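Local coordinates for cell envelope-related transcriptional attenuator domain-containing protein (Eubacterium siraeum, PDB 4OBM) that is of unknown function but belongs to the LytR-CpsA-Psr family, whose characterised members attach glycopolymers to the bacterial cell wall, at residues Gly66-Thr69 / Ile70-Cys74; Glu79-Val82 / Ala83-Ser87; Tyr242-Asp246 / Asn247-Ser251. All coordinates share one frame; numbering follows the deposited sequence.

Contact 1 of 3, residues Gly66-Thr69 / Ile70-Cys74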
# COMPACT_ATOMS: atom_id res chain seq x y z
N GLY A 66 -12.52 2.18 18.25
CA GLY A 66 -13.53 1.75 19.21
C GLY A 66 -14.92 1.98 18.67
O GLY A 66 -15.92 1.65 19.32
N GLY A 67 -14.99 2.56 17.47
CA GLY A 67 -16.23 2.86 16.78
C GLY A 67 -16.48 1.91 15.63
O GLY A 67 -16.40 0.69 15.78
N ASN A 68 -16.75 2.48 14.47
CA ASN A 68 -17.05 1.77 13.23
C ASN A 68 -15.82 1.13 12.56
O ASN A 68 -14.67 1.39 12.95
CB ASN A 68 -17.71 2.75 12.25
CG ASN A 68 -19.08 3.19 12.70
OD1 ASN A 68 -19.79 2.46 13.40
ND2 ASN A 68 -19.47 4.39 12.32
N THR A 69 -16.09 0.31 11.54
CA THR A 69 -15.07 -0.37 10.75
C THR A 69 -14.41 0.62 9.81
O THR A 69 -15.00 1.66 9.52
CB THR A 69 -15.67 -1.56 9.96
OG1 THR A 69 -16.51 -1.06 8.91
CG2 THR A 69 -16.41 -2.53 10.84
N ILE A 70 -13.24 0.27 9.28
CA ILE A 70 -12.53 1.08 8.29
C ILE A 70 -13.48 1.33 7.11
O ILE A 70 -13.64 2.48 6.71
CB ILE A 70 -11.22 0.38 7.82
CG1 ILE A 70 -10.23 0.11 8.96
CG2 ILE A 70 -10.53 1.18 6.69
CD1 ILE A 70 -9.69 1.33 9.65
N LYS A 71 -14.14 0.26 6.61
CA LYS A 71 -15.06 0.33 5.48
C LYS A 71 -16.23 1.25 5.77
O LYS A 71 -16.57 2.05 4.90
CB LYS A 71 -15.55 -1.06 5.07
CG LYS A 71 -16.39 -1.04 3.80
CD LYS A 71 -16.62 -2.42 3.25
CE LYS A 71 -17.39 -2.28 1.96
NZ LYS A 71 -17.84 -3.58 1.44
N GLN A 72 -16.85 1.16 6.97
CA GLN A 72 -18.00 2.02 7.34
C GLN A 72 -17.58 3.48 7.34
O GLN A 72 -18.28 4.30 6.76
CB GLN A 72 -18.57 1.63 8.72
CG GLN A 72 -19.46 0.39 8.70
CD GLN A 72 -19.89 -0.04 10.09
OE1 GLN A 72 -19.14 0.04 11.08
NE2 GLN A 72 -21.09 -0.55 10.18
N ILE A 73 -16.41 3.78 7.93
CA ILE A 73 -15.85 5.12 7.99
C ILE A 73 -15.60 5.63 6.57
O ILE A 73 -16.00 6.75 6.27
CB ILE A 73 -14.56 5.16 8.88
CG1 ILE A 73 -14.93 4.85 10.36
CG2 ILE A 73 -13.84 6.52 8.76
CD1 ILE A 73 -13.81 4.19 11.18
N CYS A 74 -14.99 4.80 5.70
CA CYS A 74 -14.73 5.18 4.31
C CYS A 74 -16.04 5.48 3.55
O CYS A 74 -16.06 6.40 2.72
CB CYS A 74 -13.91 4.11 3.59
SG CYS A 74 -13.26 4.63 1.98

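Contact 2 of 3, residues Glu79-Val82 / Ala83-Ser87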
# COMPACT_ATOMS: atom_id res chain seq x y z
N GLU A 79 -11.84 8.40 2.28
CA GLU A 79 -10.46 8.02 2.59
C GLU A 79 -9.78 9.04 3.51
O GLU A 79 -9.00 8.63 4.36
CB GLU A 79 -9.63 7.86 1.31
CG GLU A 79 -9.81 6.53 0.60
CD GLU A 79 -11.07 6.37 -0.24
OE1 GLU A 79 -11.94 7.26 -0.22
OE2 GLU A 79 -11.19 5.31 -0.89
N ALA A 80 -10.08 10.34 3.35
CA ALA A 80 -9.52 11.42 4.16
C ALA A 80 -9.74 11.16 5.66
O ALA A 80 -8.82 11.33 6.46
CB ALA A 80 -10.14 12.76 3.74
N GLU A 81 -10.94 10.68 6.03
CA GLU A 81 -11.25 10.36 7.42
C GLU A 81 -10.48 9.10 7.86
O GLU A 81 -9.87 9.09 8.94
CB GLU A 81 -12.76 10.19 7.64
CG GLU A 81 -13.19 10.19 9.10
CD GLU A 81 -12.76 11.39 9.93
OE1 GLU A 81 -12.70 12.51 9.38
OE2 GLU A 81 -12.48 11.19 11.13
N VAL A 82 -10.48 8.05 7.03
CA VAL A 82 -9.73 6.82 7.31
C VAL A 82 -8.25 7.17 7.57
O VAL A 82 -7.70 6.74 8.59
CB VAL A 82 -9.88 5.78 6.18
CG1 VAL A 82 -9.02 4.54 6.45
CG2 VAL A 82 -11.34 5.39 5.97
N ALA A 83 -7.63 7.99 6.66
CA ALA A 83 -6.23 8.43 6.72
C ALA A 83 -5.95 9.27 7.98
O ALA A 83 -4.84 9.17 8.52
CB ALA A 83 -5.88 9.23 5.48
N LYS A 84 -6.95 10.06 8.44
CA LYS A 84 -6.87 10.90 9.66
C LYS A 84 -6.82 10.02 10.91
O LYS A 84 -5.95 10.21 11.77
CB LYS A 84 -8.08 11.86 9.72
CG LYS A 84 -8.13 12.79 10.91
CD LYS A 84 -9.39 13.64 10.85
CE LYS A 84 -9.65 14.41 12.12
NZ LYS A 84 -10.98 15.08 12.08
N LEU A 85 -7.71 9.02 10.98
CA LEU A 85 -7.77 8.09 12.11
C LEU A 85 -6.51 7.22 12.17
O LEU A 85 -5.95 7.02 13.25
CB LEU A 85 -9.05 7.23 12.07
CG LEU A 85 -10.38 7.99 12.22
CD1 LEU A 85 -11.55 7.13 11.82
CD2 LEU A 85 -10.57 8.54 13.64
N LEU A 86 -6.01 6.80 11.00
CA LEU A 86 -4.77 6.03 10.88
C LEU A 86 -3.57 6.89 11.27
O LEU A 86 -2.65 6.37 11.88
CB LEU A 86 -4.59 5.46 9.46
CG LEU A 86 -5.48 4.26 9.10
CD1 LEU A 86 -5.18 3.80 7.69
CD2 LEU A 86 -5.31 3.11 10.08
N SER A 87 -3.59 8.20 10.92
CA SER A 87 -2.52 9.14 11.27
C SER A 87 -2.37 9.26 12.80
O SER A 87 -1.26 9.16 13.31
CB SER A 87 -2.77 10.51 10.65
OG SER A 87 -2.52 10.49 9.26

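Contact 3 of 3, residues Tyr242-Asp246 / Asn247-Ser251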
# COMPACT_ATOMS: atom_id res chain seq x y z
N TYR A 242 -13.31 -6.74 13.51
CA TYR A 242 -11.95 -7.15 13.81
C TYR A 242 -11.28 -6.01 14.57
O TYR A 242 -10.76 -5.07 13.96
CB TYR A 242 -11.20 -7.52 12.52
CG TYR A 242 -9.84 -8.14 12.76
CD1 TYR A 242 -9.72 -9.48 13.14
CD2 TYR A 242 -8.67 -7.40 12.60
CE1 TYR A 242 -8.46 -10.05 13.38
CE2 TYR A 242 -7.42 -7.96 12.81
CZ TYR A 242 -7.32 -9.29 13.18
OH TYR A 242 -6.08 -9.85 13.39
N ILE A 243 -11.36 -6.06 15.89
CA ILE A 243 -10.85 -5.00 16.75
C ILE A 243 -9.33 -5.07 16.80
O ILE A 243 -8.77 -6.07 17.27
CB ILE A 243 -11.51 -5.07 18.14
CG1 ILE A 243 -13.05 -4.92 18.01
CG2 ILE A 243 -10.90 -4.02 19.12
CD1 ILE A 243 -13.80 -5.10 19.27
N ILE A 244 -8.65 -4.01 16.28
CA ILE A 244 -7.19 -3.92 16.26
C ILE A 244 -6.67 -3.82 17.69
O ILE A 244 -7.17 -3.02 18.46
CB ILE A 244 -6.68 -2.74 15.37
CG1 ILE A 244 -7.07 -2.94 13.87
CG2 ILE A 244 -5.16 -2.49 15.54
CD1 ILE A 244 -6.56 -4.28 13.15
N ASP A 245 -5.71 -4.69 18.05
CA ASP A 245 -5.11 -4.74 19.38
C ASP A 245 -4.26 -3.49 19.57
O ASP A 245 -3.50 -3.13 18.68
CB ASP A 245 -4.27 -6.03 19.55
CG ASP A 245 -3.68 -6.27 20.93
OD1 ASP A 245 -3.12 -5.32 21.52
OD2 ASP A 245 -3.69 -7.44 21.38
N ASP A 246 -4.40 -2.83 20.71
CA ASP A 246 -3.66 -1.62 21.07
C ASP A 246 -2.13 -1.81 21.02
O ASP A 246 -1.42 -0.84 20.74
CB ASP A 246 -4.08 -1.14 22.47
CG ASP A 246 -4.26 0.36 22.58
OD1 ASP A 246 -4.81 0.96 21.64
OD2 ASP A 246 -3.87 0.93 23.63
N ASN A 247 -1.64 -3.05 21.27
CA ASN A 247 -0.22 -3.39 21.28
C ASN A 247 0.35 -3.51 19.87
O ASN A 247 1.57 -3.48 19.69
CB ASN A 247 0.04 -4.69 22.05
CG ASN A 247 -0.41 -4.66 23.49
OD1 ASN A 247 -0.27 -3.65 24.20
ND2 ASN A 247 -0.95 -5.77 23.94
N SER A 248 -0.53 -3.64 18.87
CA SER A 248 -0.15 -3.69 17.46
C SER A 248 0.35 -2.30 17.01
O SER A 248 1.35 -2.22 16.30
CB SER A 248 -1.33 -4.15 16.61
OG SER A 248 -0.90 -4.49 15.30
N TRP A 249 -0.33 -1.20 17.48
CA TRP A 249 0.04 0.18 17.15
C TRP A 249 1.47 0.50 17.57
O TRP A 249 2.13 1.28 16.89
CB TRP A 249 -0.92 1.22 17.77
CG TRP A 249 -2.35 1.12 17.30
CD1 TRP A 249 -3.46 0.95 18.08
CD2 TRP A 249 -2.82 1.16 15.95
NE1 TRP A 249 -4.58 0.86 17.30
CE2 TRP A 249 -4.22 1.00 15.98
CE3 TRP A 249 -2.18 1.29 14.69
CZ2 TRP A 249 -5.00 1.00 14.82
CZ3 TRP A 249 -2.96 1.27 13.54
CH2 TRP A 249 -4.35 1.12 13.61
N ASN A 250 1.94 -0.12 18.67
CA ASN A 250 3.30 0.09 19.19
C ASN A 250 4.32 -0.64 18.31
O ASN A 250 5.40 -0.11 18.06
CB ASN A 250 3.41 -0.36 20.64
CG ASN A 250 4.33 0.51 21.46
OD1 ASN A 250 5.55 0.55 21.25
ND2 ASN A 250 3.77 1.21 22.44
N SER A 251 3.95 -1.85 17.81
CA SER A 251 4.81 -2.62 16.91
C SER A 251 4.86 -1.93 15.53
O SER A 251 5.93 -1.88 14.91
CB SER A 251 4.35 -4.06 16.80
OG SER A 251 4.65 -4.75 18.00
O HOH W 1 -7.55 -0.37 18.54

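Contact 1 of 3, residues Gly66-Thr69 / Ile70-Cys74
Gln72 N donates to Thr69 OG1 at 3.0 Å, while the amide oxygen of the same glutamine reaches back to the threonine's own backbone: Thr69 N binds Gln72 OE1 at 3.1 Å. This second bond is nearly straight, 170° at the hydrogen, and the donor lies in the carbonyl plane on a lone pair of OE1. Thr69 OG1 is placed for the first bond by a chi1 of 70°, which tucks it between the backbone N and the carbonyl carbon and sets it against the glutamine chain, 3.3 Å from Gln72 CG. Side chain to backbone in both directions, three residues apart, is the definition of a capping box, with Thr69 as N-cap of helix 70-90. The N-H groups of the N-cap residue and of Gln72 both find acceptors in side chains. The first regular turn follows directly, as Ile73 N donates to Thr69 O at 3.0 Å. The extended glutamine chain crosses Asn68 at about a right angle, with Gln72 OE1 3.3 Å from Asn68 CB. The two amide planes are turned 68° apart, and Asn68 ND2 has a weak bond of its own to Gln76 OE1, one turn further along. Ile73 leans back over the residues before the helix: its CD1 lies 3.4 Å from Asn68 O, and its CG1 4.0 Å from Asn68 CB. The helix start is tied to its surroundings by a salt bridge from Lys71 NZ to Asp39, and Ile70 packs on Tyr41 of strand 40-47.

Contact 2 of 3, residues Glu79-Val82 / Ala83-Ser87
Glu81 sends CG anti to its backbone nitrogen (chi1 -166°) and then bends at chi2 (55°), which brings the carboxylate forward along the helix, beside Lys84 and Leu85. Lys84 starts out the same way but stays extended beyond CG, and the two cross obliquely: Glu81 OE1 lies 3.8 Å from Lys84 CD, in contact with the aliphatic part of the lysine. Its ammonium group stays at 4.1 Å, NZ to Glu81 OE1, too far for a salt bridge, although the opposite charges probably still attract. Glu81 OE2 lies 4.0 Å from Leu85 CG. On another side of the helix Val82 and Leu86 lie side by side and point the same way, with Val82 CG1 4.1 Å from Leu86 CD1, the usual i to i+4 apolar pairing of a helix. Four backbone bonds join the two turns, and they differ in quality: Ala83 N to Glu79 O is 2.8 Å and nearly straight, whereas Lys84 N to Ala80 O bends to 140° at the hydrogen. Ala83 O accepts twice, from Ser87 N and from Ser87 OG at 2.8 Å, the two donors coming from opposite faces of the carbonyl plane. Ser87 OG also bonds Ile94 N, at the start of strand 94-100. Helix 70-90 lies against the six-stranded sheet here: Val82 and Leu86 rest on Leu27 of strand 24-30, Ala83 and Leu86 on Ile94, while the carboxylate of Glu79 reaches Arg99 of strand 94-100 and Thr29 of strand 24-30.

Contact 3 of 3, residues Tyr242-Asp246 / Asn247-Ser251
From CB, Asp245 places CG opposite the backbone nitrogen (chi1 -175°), which turns the carboxylate toward the N-H of Asn247. Asp245 CG stands 3.8 Å from Asn247 N, and OD1 completes the approach, accepting from Asn247 N at 2.7 Å with 163° at the hydrogen. The donor comes on the anti side of OD1, somewhat out of the carboxylate plane. The same oxygen lies against Asn247 CB, and Asp245 OD2 stays 4.1 Å from Asn247 ND2; the carboxylate and amide planes are inclined to each other. This is an N-cap: strand 241-244 ends, Asp245 caps, and helix 246-256 begins. A negative charge here probably also suits the positive end of the helix dipole. An alanine in place of Asp245 is likely to leave Asn247 N without its side-chain acceptor and the helix start less firmly fixed. The backbone adds a bond from Ser248 N to Asp245 O. Ser248 OG bonds to the Tyr231 hydroxyl and the backbone N of Tyr234. Around this cap, Ile244 and Trp249 cross at about a right angle. Ile244 CG2 lies near the rim of the indole, 3.6 Å from Trp249 CZ2. At the ring's edge and in its plane comes Asp246 OD1, 3.8 Å from Trp249 CD1, its carboxylate turned 89° to the indole. A water donates to Ile244 O at 2.7 Å and accepts a weak bond from Trp249 NE1.

Along the chain the three contacts follow in series, and all gather on or beside helix 70-90. Contact 1 caps its N-terminus and contact 2 lies further along it, their centres about 10 Å apart; they touch through Ile70 against Val82, Ile73 against Glu81 and Cys74 against Glu79. Contact 3 comes much later, where strand 241-244 runs into helix 246-256, yet its centre is about 16 Å from that of contact 2, and Trp249 packs against Leu86. Contacts 1 and 3 do not touch, but strands 62-63 and 241-244 pair in parallel in the three-stranded sheet. This pairing and the Trp249-Leu86 contact join the chain's last strand and helix to helix 70-90 and its lead-in.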